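Local coordinates for esterase (Thermotoga maritima, PDB 3DOH), which is a thermostable carboxylesterase that hydrolyses ester bonds with an alpha/beta-hydrolase domain preceded by an immunoglobulin-like domain, at residues E136-I141 with D189-V194; D142-F147 with G199-A204; V177-G182 with A195-A200; Y266-S271 with P364-Q369. One frame throughout, in Å; residues are numbered along the deposited sequence.

Contact 1: E136-I141 with D189-V194; sequences EKHLII and DNYLQV. With SO4 (sulfate ion), chain F; SO4 (sulfate ion), chain G.
H138 and Y191 meet as a T-shaped aromatic pair, the tyrosine edge turned toward one face of the imidazole, with ring centroids 5.1 Å apart and planes at 77°. The leading atom is the phenol oxygen: Y191 OH sits over the imidazole off centre, toward the CG-CD2 side of its rim. Y191 swings its ring across because CG stands anti to the backbone N (chi1 -163°). The imidazole is gripped in its own plane from both nitrogens. H138 NE2 gives an almost straight bond of 2.7 Å to E136 OE1, on the anti lone pair of the carboxylate, while H138 ND1 donates over 2.6 Å to O4 of a sulfate ion that probably came from the crystallisation liquor. With both nitrogens bonded, rotation of the imidazole is fixed and its face is presented to the tyrosine; the two anions may favour the protonated ring, at least in the crystal, although E136 also pairs with R105. The phenol has its own hydrogen bond to E20. Beside this polar end lies an apolar one. I141 crosses the tyrosine at about a right angle, with CG2 3.7 Å from Y191 CE1, while I141 and V194 run past each other in opposite directions, meeting CG1 to CG1. At this domain junction the end of immunoglobulin-like strand 129-139 and the loop after it pack against the hydrolase's weakly bonded helix 192-195 and the residue before it.

Contact 2: D142-F147 with G199-A204; sequences DDFLAF and GAVVWA
With CG beside the backbone N and anti to the carbonyl carbon (chi1 -76°), F144 sends the far end of its ring toward A200, V201 and A204. Three ring atoms do the touching. CE1 lies 3.7 Å from A204 CB and also reaches V201 CG2, where the two side chains cross at about a right angle; on the other flank CE2 is 4.1 Å from A200 CB. CZ, the foremost atom, points at the backbone, 3.7 Å from A200 O, which lies at the ring edge and near its plane. A204 CB and V201 CG2 approach obliquely, and apart from A200 O the contacts are apolar. F144 belongs to strand 144-150, an outermost strand of the mixed alpha/beta-hydrolase sheet, and its ring also packs on V216 of strand 215-219, while the loop 199-204 runs between helices 192-195 and 206-209. Within that loop, the indole of W203 folds back on the chain: NE1 donates to G199 O over 2.7 Å. The bond is bent, at 130°, with the acceptor close to the indole plane but the donor tilted from the carbonyl plane. W203 also packs on I372, L375 and F376 of helix 369-376.

Contact 3: V177-G182 with A195-A200; sequences VVFLHG and AGNRGA
Strand 174-180 is an inner strand of the alpha/beta-hydrolase sheet, and in this contact its F179 lies beneath the loop that follows helix 192-195. With CG anti to the backbone N (chi1 169°), the phenyl ring presents one face to the backbone of G199. G199 CA stands 3.9 Å from the ring centroid and 10° off the normal, a CH-pi contact almost squarely over the face, and G199 C and A200 N continue the cover toward the rim. A200 CB, 4.0 Å from F179 CD2, closes that flank. At the far end of the ring the side-chain amide of N197 crosses obliquely, its plane 84° from that of the phenyl. The opposite face is met by the chain's own H181 N, so the ring is sandwiched between two stretches of backbone. With no side chain on G199, it is the CA itself that lies over the ring, and dispersion and CH-pi interaction, rather than any polar bond between the segments, probably account for most of the attraction.

Contact 4: Y266-S271 with P364-Q369; sequences YITGLS and PTYENQ. With SO4 (sulfate ion), chain C.
Segments 266-271 and 364-369 stand well apart, T268 CA lying 10.1 Å from Y366 CA and L270 CA 10.0 Å from T365 CA, and one long side chain spans the gap. Y366 points toward the strand, CG beside its backbone N (chi1 -67°), and meets T268 from the opposite direction. Its hydroxyl donates to T268 OG1 over 2.6 Å, with the threonine oxygen at the ring edge and near its plane. T268 holds OG1 anti to the backbone N (chi1 179°), and the same oxygen is also hydrogen-bonded to the carbonyl of I292, so this buried hydroxyl links the tyrosine to the next strand. The T268 methyl CG2 lies 3.4 Å from Y366 OH, and L270 CD1 approaches the ring edge loosely, 4.5 Å from Y366 CE2. Just beyond the strand, S271 occupies what fits a nucleophile elbow, with a positive phi of 68°; it probably belongs to a Ser-His-Asp triad with H359 and D319, and its OG is hydrogen-bonded to H359 NE2. S271 OG also lies 2.6 Å from O4 of a sulfate ion, probably from the crystallisation liquor, that is hydrogen-bonded to A183 N and H359 NE2. Around the bridge, F179 of strand 174-180 touches both L270 and Y366, and strand 290-294 supplies I294, which packs on T268, T365 and Y366.

The four contacts run from the domain junction to the probable catalytic serine. Contacts 1 and 2 have centres about 8 Å apart and are tied by a salt bridge from K137 NZ to D142 OD2, 2.9 Å. Contact 2 shares G199 and A200 with contact 3, so the same loop grips F144 and F179. Contacts 3 and 4, also about 8 Å between centres, lie on neighbouring strands joined by a probable hydrogen bond from L180 N to T268 O, 2.9 Å. Y366 reaches back to contact 2, its CE2 3.5 Å from G199 CA. Contact 1 does not touch contact 4 with its sulfate-occupied serine site: their centres are about 18 Å and their nearest atoms about 7 Å apart.

Contact 1: E136-I141 with D189-V194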
loop_
_atom_site.group_PDB
_atom_site.type_symbol
_atom_site.label_atom_id
_atom_site.label_comp_id
_atom_site.label_asym_id
_atom_site.label_seq_id
_atom_site.Cartn_x
_atom_site.Cartn_y
_atom_site.Cartn_z
ATOM N N GLU A 136 -30.899 2.489 -24.631
ATOM C CA GLU A 136 -29.744 3.326 -24.432
ATOM C C GLU A 136 -30.300 4.755 -24.426
ATOM O O GLU A 136 -31.426 4.966 -24.837
ATOM C CB GLU A 136 -28.728 3.075 -25.549
ATOM C CG GLU A 136 -28.408 1.576 -25.780
ATOM C CD GLU A 136 -27.200 1.329 -26.695
ATOM O OE1 GLU A 136 -26.571 2.303 -27.131
ATOM O OE2 GLU A 136 -26.861 0.162 -26.974
ATOM N N LYS A 137 -29.555 5.723 -23.909
ATOM C CA LYS A 137 -29.867 7.169 -24.047
ATOM C C LYS A 137 -28.488 7.758 -24.274
ATOM O O LYS A 137 -27.625 7.589 -23.406
ATOM C CB LYS A 137 -30.450 7.734 -22.731
ATOM C CG LYS A 137 -31.397 8.919 -22.821
ATOM C CD LYS A 137 -30.687 10.265 -22.712
ATOM C CE LYS A 137 -31.689 11.465 -22.538
ATOM N NZ LYS A 137 -32.200 12.088 -23.851
ATOM N N HIS A 138 -28.283 8.430 -25.402
ATOM C CA HIS A 138 -26.956 8.902 -25.782
ATOM C C HIS A 138 -26.827 10.408 -25.578
ATOM O O HIS A 138 -27.235 11.196 -26.431
ATOM C CB HIS A 138 -26.656 8.541 -27.239
ATOM C CG HIS A 138 -26.859 7.091 -27.555
ATOM N ND1 HIS A 138 -27.620 6.663 -28.620
ATOM C CD2 HIS A 138 -26.399 5.973 -26.947
ATOM C CE1 HIS A 138 -27.621 5.341 -28.654
ATOM N NE2 HIS A 138 -26.887 4.899 -27.650
ATOM N N LEU A 139 -26.258 10.799 -24.443
ATOM C CA LEU A 139 -26.421 12.155 -23.931
ATOM C C LEU A 139 -25.613 13.155 -24.750
ATOM O O LEU A 139 -24.414 13.327 -24.531
ATOM C CB LEU A 139 -26.009 12.225 -22.459
ATOM C CG LEU A 139 -27.103 11.924 -21.433
ATOM C CD1 LEU A 139 -26.559 12.039 -20.017
ATOM C CD2 LEU A 139 -28.294 12.849 -21.630
ATOM N N ILE A 140 -26.277 13.813 -25.695
ATOM C CA ILE A 140 -25.631 14.823 -26.524
ATOM C C ILE A 140 -25.443 14.325 -27.954
ATOM O O ILE A 140 -25.525 15.099 -28.907
ATOM C CB ILE A 140 -24.262 15.233 -25.949
ATOM C CG1 ILE A 140 -24.415 15.726 -24.509
ATOM C CG2 ILE A 140 -23.619 16.302 -26.818
ATOM C CD1 ILE A 140 -25.063 17.089 -24.396
ATOM N N ILE A 141 -25.190 13.028 -28.094
ATOM C CA ILE A 141 -25.177 12.388 -29.404
ATOM C C ILE A 141 -26.585 12.276 -29.978
ATOM O O ILE A 141 -26.765 12.186 -31.193
ATOM C CB ILE A 141 -24.546 10.985 -29.340
ATOM C CG1 ILE A 141 -23.020 11.088 -29.294
ATOM C CG2 ILE A 141 -24.991 10.146 -30.528
ATOM C CD1 ILE A 141 -22.317 9.748 -29.291
ATOM N N ASP A 189 -21.900 3.723 -40.234
ATOM C CA ASP A 189 -22.914 3.661 -39.212
ATOM C C ASP A 189 -23.427 5.035 -38.796
ATOM O O ASP A 189 -24.457 5.141 -38.108
ATOM C CB ASP A 189 -22.349 2.936 -37.970
ATOM C CG ASP A 189 -21.120 3.675 -37.333
ATOM O OD1 ASP A 189 -20.295 4.253 -38.057
ATOM O OD2 ASP A 189 -20.957 3.675 -36.095
ATOM N N ASN A 190 -22.710 6.089 -39.170
ATOM C CA ASN A 190 -23.079 7.433 -38.761
ATOM C C ASN A 190 -23.051 7.665 -37.226
ATOM O O ASN A 190 -23.768 8.536 -36.700
ATOM C CB ASN A 190 -24.458 7.796 -39.323
ATOM C CG ASN A 190 -24.562 9.253 -39.701
ATOM O OD1 ASN A 190 -23.630 10.024 -39.480
ATOM N ND2 ASN A 190 -25.691 9.650 -40.272
ATOM N N TYR A 191 -22.248 6.900 -36.500
ATOM C CA TYR A 191 -22.218 7.050 -35.047
ATOM C C TYR A 191 -20.801 7.294 -34.555
ATOM O O TYR A 191 -20.527 8.246 -33.824
ATOM C CB TYR A 191 -22.804 5.810 -34.368
ATOM C CG TYR A 191 -23.183 6.024 -32.920
ATOM C CD1 TYR A 191 -24.490 6.328 -32.562
ATOM C CD2 TYR A 191 -22.234 5.923 -31.912
ATOM C CE1 TYR A 191 -24.841 6.525 -31.240
ATOM C CE2 TYR A 191 -22.575 6.119 -30.587
ATOM C CZ TYR A 191 -23.879 6.419 -30.257
ATOM O OH TYR A 191 -24.224 6.615 -28.939
ATOM N N LEU A 192 -19.908 6.410 -34.974
ATOM C CA LEU A 192 -18.478 6.481 -34.654
ATOM C C LEU A 192 -17.876 7.872 -34.578
ATOM O O LEU A 192 -17.169 8.173 -33.608
ATOM C CB LEU A 192 -17.695 5.663 -35.658
ATOM C CG LEU A 192 -17.009 4.419 -35.106
ATOM C CD1 LEU A 192 -17.549 3.928 -33.742
ATOM C CD2 LEU A 192 -17.089 3.342 -36.160
ATOM N N GLN A 193 -18.184 8.712 -35.567
ATOM C CA GLN A 193 -17.440 9.971 -35.787
ATOM C C GLN A 193 -17.849 11.040 -34.788
ATOM O O GLN A 193 -17.244 12.132 -34.679
ATOM C CB GLN A 193 -17.559 10.454 -37.254
ATOM C CG GLN A 193 -18.799 11.257 -37.626
ATOM C CD GLN A 193 -20.015 10.390 -37.895
ATOM O OE1 GLN A 193 -20.028 9.199 -37.561
ATOM N NE2 GLN A 193 -21.049 10.981 -38.501
ATOM N N VAL A 194 -18.871 10.681 -34.030
ATOM C CA VAL A 194 -19.457 11.571 -33.084
ATOM C C VAL A 194 -19.233 10.975 -31.675
ATOM O O VAL A 194 -19.484 11.626 -30.671
ATOM C CB VAL A 194 -20.949 11.812 -33.526
ATOM C CG1 VAL A 194 -21.976 11.341 -32.510
ATOM C CG2 VAL A 194 -21.180 13.247 -33.987
HETATM S S SO4 F . -29.222 15.470 -23.891
HETATM O O1 SO4 F . -29.785 14.159 -24.206
HETATM O O2 SO4 F . -29.725 15.962 -22.619
HETATM O O3 SO4 F . -29.598 16.432 -24.894
HETATM O O4 SO4 F . -27.768 15.422 -23.848
HETATM S S SO4 G . -29.081 8.476 -31.382
HETATM O O1 SO4 G . -28.046 7.871 -32.219
HETATM O O2 SO4 G . -30.201 7.529 -31.344
HETATM O O3 SO4 G . -29.515 9.771 -31.923
HETATM O O4 SO4 G . -28.564 8.682 -30.023
#

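Contact 2: D142-F147 with G199-A204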
loop_
_atom_site.group_PDB
_atom_site.type_symbol
_atom_site.label_atom_id
_atom_site.label_comp_id
_atom_site.label_asym_id
_atom_site.label_seq_id
_atom_site.Cartn_x
_atom_site.Cartn_y
_atom_site.Cartn_z
ATOM N N ASP A 142 -27.580 12.282 -29.097
ATOM C CA ASP A 142 -28.962 12.239 -29.513
ATOM C C ASP A 142 -29.548 13.607 -29.888
ATOM O O ASP A 142 -30.666 13.660 -30.334
ATOM C CB ASP A 142 -29.809 11.541 -28.446
ATOM C CG ASP A 142 -29.882 12.344 -27.138
ATOM O OD1 ASP A 142 -29.267 13.469 -27.061
ATOM O OD2 ASP A 142 -30.554 11.827 -26.192
ATOM N N ASP A 143 -28.808 14.701 -29.727
ATOM C CA ASP A 143 -29.243 15.987 -30.306
ATOM C C ASP A 143 -28.808 16.254 -31.734
ATOM O O ASP A 143 -29.231 17.255 -32.313
ATOM C CB ASP A 143 -28.800 17.193 -29.477
ATOM C CG ASP A 143 -29.200 17.083 -28.041
ATOM O OD1 ASP A 143 -30.410 16.919 -27.784
ATOM O OD2 ASP A 143 -28.303 17.157 -27.162
ATOM N N PHE A 144 -27.925 15.414 -32.265
ATOM C CA PHE A 144 -27.428 15.510 -33.636
ATOM C C PHE A 144 -28.333 14.637 -34.452
ATOM O O PHE A 144 -28.295 13.403 -34.332
ATOM C CB PHE A 144 -26.019 14.889 -33.785
ATOM C CG PHE A 144 -24.905 15.726 -33.252
ATOM C CD1 PHE A 144 -24.829 16.038 -31.889
ATOM C CD2 PHE A 144 -23.906 16.193 -34.112
ATOM C CE1 PHE A 144 -23.817 16.822 -31.379
ATOM C CE2 PHE A 144 -22.845 16.992 -33.610
ATOM C CZ PHE A 144 -22.803 17.294 -32.225
ATOM N N LEU A 145 -29.132 15.267 -35.286
ATOM C CA LEU A 145 -29.890 14.585 -36.331
ATOM C C LEU A 145 -28.988 13.792 -37.258
ATOM O O LEU A 145 -27.860 14.189 -37.532
ATOM C CB LEU A 145 -30.634 15.637 -37.144
ATOM C CG LEU A 145 -31.591 16.478 -36.314
ATOM C CD1 LEU A 145 -31.924 17.761 -37.022
ATOM C CD2 LEU A 145 -32.813 15.621 -35.997
ATOM N N ALA A 146 -29.493 12.660 -37.727
ATOM C CA ALA A 146 -28.773 11.826 -38.693
ATOM C C ALA A 146 -29.302 12.097 -40.094
ATOM O O ALA A 146 -30.501 12.240 -40.290
ATOM C CB ALA A 146 -28.910 10.357 -38.341
ATOM N N PHE A 147 -28.396 12.211 -41.050
ATOM C CA PHE A 147 -28.753 12.422 -42.439
ATOM C C PHE A 147 -27.746 11.643 -43.258
ATOM O O PHE A 147 -26.681 11.287 -42.747
ATOM C CB PHE A 147 -28.685 13.917 -42.794
ATOM C CG PHE A 147 -29.781 14.737 -42.181
ATOM C CD1 PHE A 147 -31.115 14.526 -42.530
ATOM C CD2 PHE A 147 -29.492 15.728 -41.247
ATOM C CE1 PHE A 147 -32.146 15.314 -41.946
ATOM C CE2 PHE A 147 -30.507 16.511 -40.653
ATOM C CZ PHE A 147 -31.820 16.313 -41.004
ATOM N N GLY A 199 -14.717 15.589 -30.299
ATOM C CA GLY A 199 -14.514 16.460 -31.478
ATOM C C GLY A 199 -15.740 17.158 -32.024
ATOM O O GLY A 199 -15.664 18.314 -32.484
ATOM N N ALA A 200 -16.882 16.471 -31.978
ATOM C CA ALA A 200 -18.118 17.032 -32.534
ATOM C C ALA A 200 -18.927 17.669 -31.414
ATOM O O ALA A 200 -19.482 18.744 -31.535
ATOM C CB ALA A 200 -18.939 15.941 -33.227
ATOM N N VAL A 201 -18.920 16.977 -30.297
ATOM C CA VAL A 201 -19.878 17.128 -29.257
ATOM C C VAL A 201 -19.555 18.300 -28.317
ATOM O O VAL A 201 -20.449 18.952 -27.770
ATOM C CB VAL A 201 -19.888 15.754 -28.554
ATOM C CG1 VAL A 201 -19.520 15.826 -27.095
ATOM C CG2 VAL A 201 -21.120 14.940 -28.919
ATOM N N VAL A 202 -18.281 18.615 -28.155
ATOM C CA VAL A 202 -17.890 19.720 -27.256
ATOM C C VAL A 202 -18.633 21.000 -27.674
ATOM O O VAL A 202 -19.213 21.691 -26.834
ATOM C CB VAL A 202 -16.333 19.897 -27.190
ATOM C CG1 VAL A 202 -15.745 20.249 -28.568
ATOM C CG2 VAL A 202 -15.947 20.912 -26.143
ATOM N N TRP A 203 -18.676 21.256 -28.983
ATOM C CA TRP A 203 -19.298 22.455 -29.476
ATOM C C TRP A 203 -20.773 22.419 -29.147
ATOM O O TRP A 203 -21.448 23.422 -29.164
ATOM C CB TRP A 203 -19.074 22.566 -30.956
ATOM C CG TRP A 203 -17.634 22.183 -31.338
ATOM C CD1 TRP A 203 -17.213 20.986 -31.871
ATOM C CD2 TRP A 203 -16.459 22.993 -31.190
ATOM N NE1 TRP A 203 -15.853 21.011 -32.055
ATOM C CE2 TRP A 203 -15.368 22.230 -31.644
ATOM C CE3 TRP A 203 -16.222 24.280 -30.692
ATOM C CZ2 TRP A 203 -14.053 22.722 -31.632
ATOM C CZ3 TRP A 203 -14.923 24.775 -30.688
ATOM C CH2 TRP A 203 -13.857 23.996 -31.146
ATOM N N ALA A 204 -21.266 21.249 -28.782
ATOM C CA ALA A 204 -22.695 21.101 -28.620
ATOM C C ALA A 204 -23.088 21.078 -27.161
ATOM O O ALA A 204 -24.276 21.099 -26.845
ATOM C CB ALA A 204 -23.201 19.853 -29.369
#

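Contact 3: V177-G182 with A195-A200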
loop_
_atom_site.group_PDB
_atom_site.type_symbol
_atom_site.label_atom_id
_atom_site.label_comp_id
_atom_site.label_asym_id
_atom_site.label_seq_id
_atom_site.Cartn_x
_atom_site.Cartn_y
_atom_site.Cartn_z
ATOM N N VAL A 177 -19.678 24.737 -36.989
ATOM C CA VAL A 177 -18.431 24.007 -36.803
ATOM C C VAL A 177 -18.515 22.685 -37.561
ATOM O O VAL A 177 -19.454 21.875 -37.342
ATOM C CB VAL A 177 -18.082 23.782 -35.308
ATOM C CG1 VAL A 177 -16.834 22.898 -35.190
ATOM C CG2 VAL A 177 -17.883 25.115 -34.559
ATOM N N VAL A 178 -17.552 22.447 -38.445
ATOM C CA VAL A 178 -17.477 21.179 -39.164
ATOM C C VAL A 178 -16.326 20.319 -38.651
ATOM O O VAL A 178 -15.171 20.746 -38.659
ATOM C CB VAL A 178 -17.305 21.400 -40.679
ATOM C CG1 VAL A 178 -17.512 22.865 -41.028
ATOM C CG2 VAL A 178 -15.933 20.925 -41.131
ATOM N N PHE A 179 -16.645 19.108 -38.206
ATOM C CA PHE A 179 -15.634 18.216 -37.644
ATOM C C PHE A 179 -15.299 17.034 -38.563
ATOM O O PHE A 179 -16.204 16.262 -38.977
ATOM C CB PHE A 179 -16.091 17.678 -36.270
ATOM C CG PHE A 179 -15.216 16.550 -35.739
ATOM C CD1 PHE A 179 -13.847 16.757 -35.504
ATOM C CD2 PHE A 179 -15.745 15.282 -35.523
ATOM C CE1 PHE A 179 -13.026 15.722 -35.058
ATOM C CE2 PHE A 179 -14.925 14.244 -35.083
ATOM C CZ PHE A 179 -13.552 14.472 -34.858
ATOM N N LEU A 180 -14.012 16.865 -38.863
ATOM C CA LEU A 180 -13.574 15.685 -39.615
ATOM C C LEU A 180 -12.888 14.674 -38.711
ATOM O O LEU A 180 -11.828 14.961 -38.135
ATOM C CB LEU A 180 -12.624 16.085 -40.717
ATOM C CG LEU A 180 -13.123 17.176 -41.647
ATOM C CD1 LEU A 180 -11.963 17.577 -42.606
ATOM C CD2 LEU A 180 -14.407 16.730 -42.406
ATOM N N HIS A 181 -13.473 13.481 -38.586
ATOM C CA HIS A 181 -12.950 12.461 -37.671
ATOM C C HIS A 181 -11.693 11.774 -38.218
ATOM O O HIS A 181 -11.314 11.942 -39.391
ATOM C CB HIS A 181 -14.019 11.430 -37.438
ATOM C CG HIS A 181 -14.339 10.656 -38.664
ATOM N ND1 HIS A 181 -13.483 9.704 -39.174
ATOM C CD2 HIS A 181 -15.377 10.739 -39.530
ATOM C CE1 HIS A 181 -14.002 9.201 -40.280
ATOM N NE2 HIS A 181 -15.147 9.815 -40.522
ATOM N N GLY A 182 -11.070 10.964 -37.367
ATOM C CA GLY A 182 -9.819 10.282 -37.698
ATOM C C GLY A 182 -10.085 8.927 -38.335
ATOM O O GLY A 182 -11.242 8.499 -38.405
ATOM N N ALA A 195 -18.722 9.757 -31.593
ATOM C CA ALA A 195 -18.621 9.101 -30.321
ATOM C C ALA A 195 -17.175 8.762 -29.949
ATOM O O ALA A 195 -16.848 8.538 -28.779
ATOM C CB ALA A 195 -19.446 7.867 -30.333
ATOM N N GLY A 196 -16.303 8.727 -30.940
ATOM C CA GLY A 196 -14.921 8.317 -30.702
ATOM C C GLY A 196 -14.122 9.281 -29.846
ATOM O O GLY A 196 -13.206 8.859 -29.164
ATOM N N ASN A 197 -14.484 10.567 -29.858
ATOM C CA ASN A 197 -13.841 11.617 -29.030
ATOM C C ASN A 197 -14.772 12.850 -28.920
ATOM O O ASN A 197 -15.890 12.796 -29.417
ATOM C CB ASN A 197 -12.493 11.986 -29.626
ATOM C CG ASN A 197 -12.579 12.199 -31.117
ATOM O OD1 ASN A 197 -11.824 11.588 -31.895
ATOM N ND2 ASN A 197 -13.500 13.079 -31.540
ATOM N N ARG A 198 -14.335 13.936 -28.288
ATOM C CA ARG A 198 -15.224 15.048 -27.983
ATOM C C ARG A 198 -15.227 16.041 -29.152
ATOM O O ARG A 198 -15.695 17.180 -29.042
ATOM C CB ARG A 198 -14.825 15.725 -26.653
ATOM C CG ARG A 198 -15.354 15.078 -25.320
ATOM C CD ARG A 198 -15.830 16.149 -24.279
ATOM N NE ARG A 198 -16.933 15.658 -23.420
ATOM C CZ ARG A 198 -16.853 15.372 -22.092
ATOM N NH1 ARG A 198 -15.703 15.536 -21.403
ATOM N NH2 ARG A 198 -17.934 14.912 -21.423
ATOM N N GLY A 199 -14.717 15.589 -30.299
ATOM C CA GLY A 199 -14.514 16.460 -31.478
ATOM C C GLY A 199 -15.740 17.158 -32.024
ATOM O O GLY A 199 -15.664 18.314 -32.484
ATOM N N ALA A 200 -16.882 16.471 -31.978
ATOM C CA ALA A 200 -18.118 17.032 -32.534
ATOM C C ALA A 200 -18.927 17.669 -31.414
ATOM O O ALA A 200 -19.482 18.744 -31.535
ATOM C CB ALA A 200 -18.939 15.941 -33.227
#

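Contact 4: Y266-S271 with P364-Q369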
loop_
_atom_site.group_PDB
_atom_site.type_symbol
_atom_site.label_atom_id
_atom_site.label_comp_id
_atom_site.label_asym_id
_atom_site.label_seq_id
_atom_site.Cartn_x
_atom_site.Cartn_y
_atom_site.Cartn_z
ATOM N N TYR A 266 -16.246 27.302 -39.277
ATOM C CA TYR A 266 -14.986 26.914 -38.698
ATOM C C TYR A 266 -14.792 25.458 -39.028
ATOM O O TYR A 266 -15.722 24.762 -39.404
ATOM C CB TYR A 266 -15.080 27.088 -37.216
ATOM C CG TYR A 266 -15.498 28.494 -36.762
ATOM C CD1 TYR A 266 -14.829 29.621 -37.216
ATOM C CD2 TYR A 266 -16.520 28.690 -35.819
ATOM C CE1 TYR A 266 -15.183 30.892 -36.785
ATOM C CE2 TYR A 266 -16.871 29.968 -35.379
ATOM C CZ TYR A 266 -16.195 31.058 -35.874
ATOM O OH TYR A 266 -16.503 32.360 -35.465
ATOM N N ILE A 267 -13.573 24.977 -38.914
ATOM C CA ILE A 267 -13.310 23.577 -39.233
ATOM C C ILE A 267 -12.146 22.999 -38.424
ATOM O O ILE A 267 -11.101 23.635 -38.311
ATOM C CB ILE A 267 -13.046 23.375 -40.749
ATOM C CG1 ILE A 267 -12.886 21.885 -41.080
ATOM C CG2 ILE A 267 -11.851 24.221 -41.218
ATOM C CD1 ILE A 267 -13.230 21.565 -42.527
ATOM N N THR A 268 -12.352 21.800 -37.884
ATOM C CA THR A 268 -11.364 21.100 -37.113
ATOM C C THR A 268 -11.522 19.596 -37.339
ATOM O O THR A 268 -12.612 19.112 -37.674
ATOM C CB THR A 268 -11.463 21.449 -35.569
ATOM O OG1 THR A 268 -10.471 20.705 -34.821
ATOM C CG2 THR A 268 -12.853 21.134 -35.030
ATOM N N GLY A 269 -10.425 18.873 -37.151
ATOM C CA GLY A 269 -10.409 17.440 -37.220
ATOM C C GLY A 269 -9.056 16.967 -36.718
ATOM O O GLY A 269 -8.136 17.760 -36.567
ATOM N N LEU A 270 -8.944 15.670 -36.455
ATOM C CA LEU A 270 -7.729 15.113 -35.871
ATOM C C LEU A 270 -7.165 14.001 -36.746
ATOM O O LEU A 270 -7.912 13.185 -37.287
ATOM C CB LEU A 270 -8.006 14.583 -34.462
ATOM C CG LEU A 270 -9.166 13.595 -34.325
ATOM C CD1 LEU A 270 -10.502 14.311 -34.455
ATOM C CD2 LEU A 270 -9.048 12.482 -35.354
ATOM N N SER A 271 -5.843 13.972 -36.884
ATOM C CA SER A 271 -5.171 12.829 -37.488
ATOM C C SER A 271 -5.532 12.766 -38.983
ATOM O O SER A 271 -5.164 13.680 -39.719
ATOM C CB SER A 271 -5.552 11.570 -36.719
ATOM O OG SER A 271 -4.787 10.486 -37.168
ATOM N N PRO A 364 -6.434 16.634 -24.961
ATOM C CA PRO A 364 -6.368 17.897 -24.228
ATOM C C PRO A 364 -6.877 19.070 -25.030
ATOM O O PRO A 364 -7.299 20.084 -24.453
ATOM C CB PRO A 364 -4.874 18.103 -23.981
ATOM C CG PRO A 364 -4.189 17.089 -24.765
ATOM C CD PRO A 364 -5.115 16.071 -25.259
ATOM N N THR A 365 -6.806 18.967 -26.352
ATOM C CA THR A 365 -7.095 20.116 -27.191
ATOM C C THR A 365 -8.558 20.491 -27.083
ATOM O O THR A 365 -8.862 21.643 -26.833
ATOM C CB THR A 365 -6.708 19.822 -28.623
ATOM O OG1 THR A 365 -5.313 19.530 -28.630
ATOM C CG2 THR A 365 -6.976 20.982 -29.508
ATOM N N TYR A 366 -9.455 19.515 -27.245
ATOM C CA TYR A 366 -10.887 19.775 -27.097
ATOM C C TYR A 366 -11.286 20.095 -25.668
ATOM O O TYR A 366 -12.403 20.574 -25.415
ATOM C CB TYR A 366 -11.751 18.656 -27.711
ATOM C CG TYR A 366 -11.606 18.629 -29.218
ATOM C CD1 TYR A 366 -11.695 19.812 -29.952
ATOM C CD2 TYR A 366 -11.341 17.436 -29.916
ATOM C CE1 TYR A 366 -11.545 19.807 -31.344
ATOM C CE2 TYR A 366 -11.175 17.448 -31.321
ATOM C CZ TYR A 366 -11.295 18.635 -32.007
ATOM O OH TYR A 366 -11.141 18.686 -33.361
ATOM N N GLU A 367 -10.367 19.868 -24.738
ATOM C CA GLU A 367 -10.586 20.273 -23.344
ATOM C C GLU A 367 -10.033 21.679 -23.035
ATOM O O GLU A 367 -10.135 22.160 -21.908
ATOM C CB GLU A 367 -10.108 19.192 -22.348
ATOM C CG GLU A 367 -10.897 17.860 -22.380
ATOM C CD GLU A 367 -12.443 18.012 -22.227
ATOM O OE1 GLU A 367 -12.917 18.317 -21.108
ATOM O OE2 GLU A 367 -13.192 17.799 -23.226
ATOM N N ASN A 368 -9.541 22.374 -24.048
ATOM C CA ASN A 368 -8.967 23.699 -23.855
ATOM C C ASN A 368 -9.979 24.848 -24.090
ATOM O O ASN A 368 -10.325 25.175 -25.249
ATOM C CB ASN A 368 -7.783 23.805 -24.800
ATOM C CG ASN A 368 -6.944 25.049 -24.591
ATOM O OD1 ASN A 368 -7.447 26.126 -24.219
ATOM N ND2 ASN A 368 -5.642 24.918 -24.898
ATOM N N GLN A 369 -10.450 25.459 -22.999
ATOM C CA GLN A 369 -11.474 26.522 -23.068
ATOM C C GLN A 369 -10.961 27.718 -23.883
ATOM O O GLN A 369 -11.739 28.386 -24.560
ATOM C CB GLN A 369 -12.024 26.932 -21.657
ATOM C CG GLN A 369 -12.848 28.268 -21.677
ATOM C CD GLN A 369 -13.724 28.559 -20.421
ATOM O OE1 GLN A 369 -13.364 28.205 -19.293
ATOM N NE2 GLN A 369 -14.873 29.240 -20.629
HETATM S S SO4 C . -6.705 8.037 -36.353
HETATM O O1 SO4 C . -6.516 6.602 -36.577
HETATM O O2 SO4 C . -7.946 8.185 -35.540
HETATM O O3 SO4 C . -6.743 8.720 -37.668
HETATM O O4 SO4 C . -5.572 8.574 -35.627
#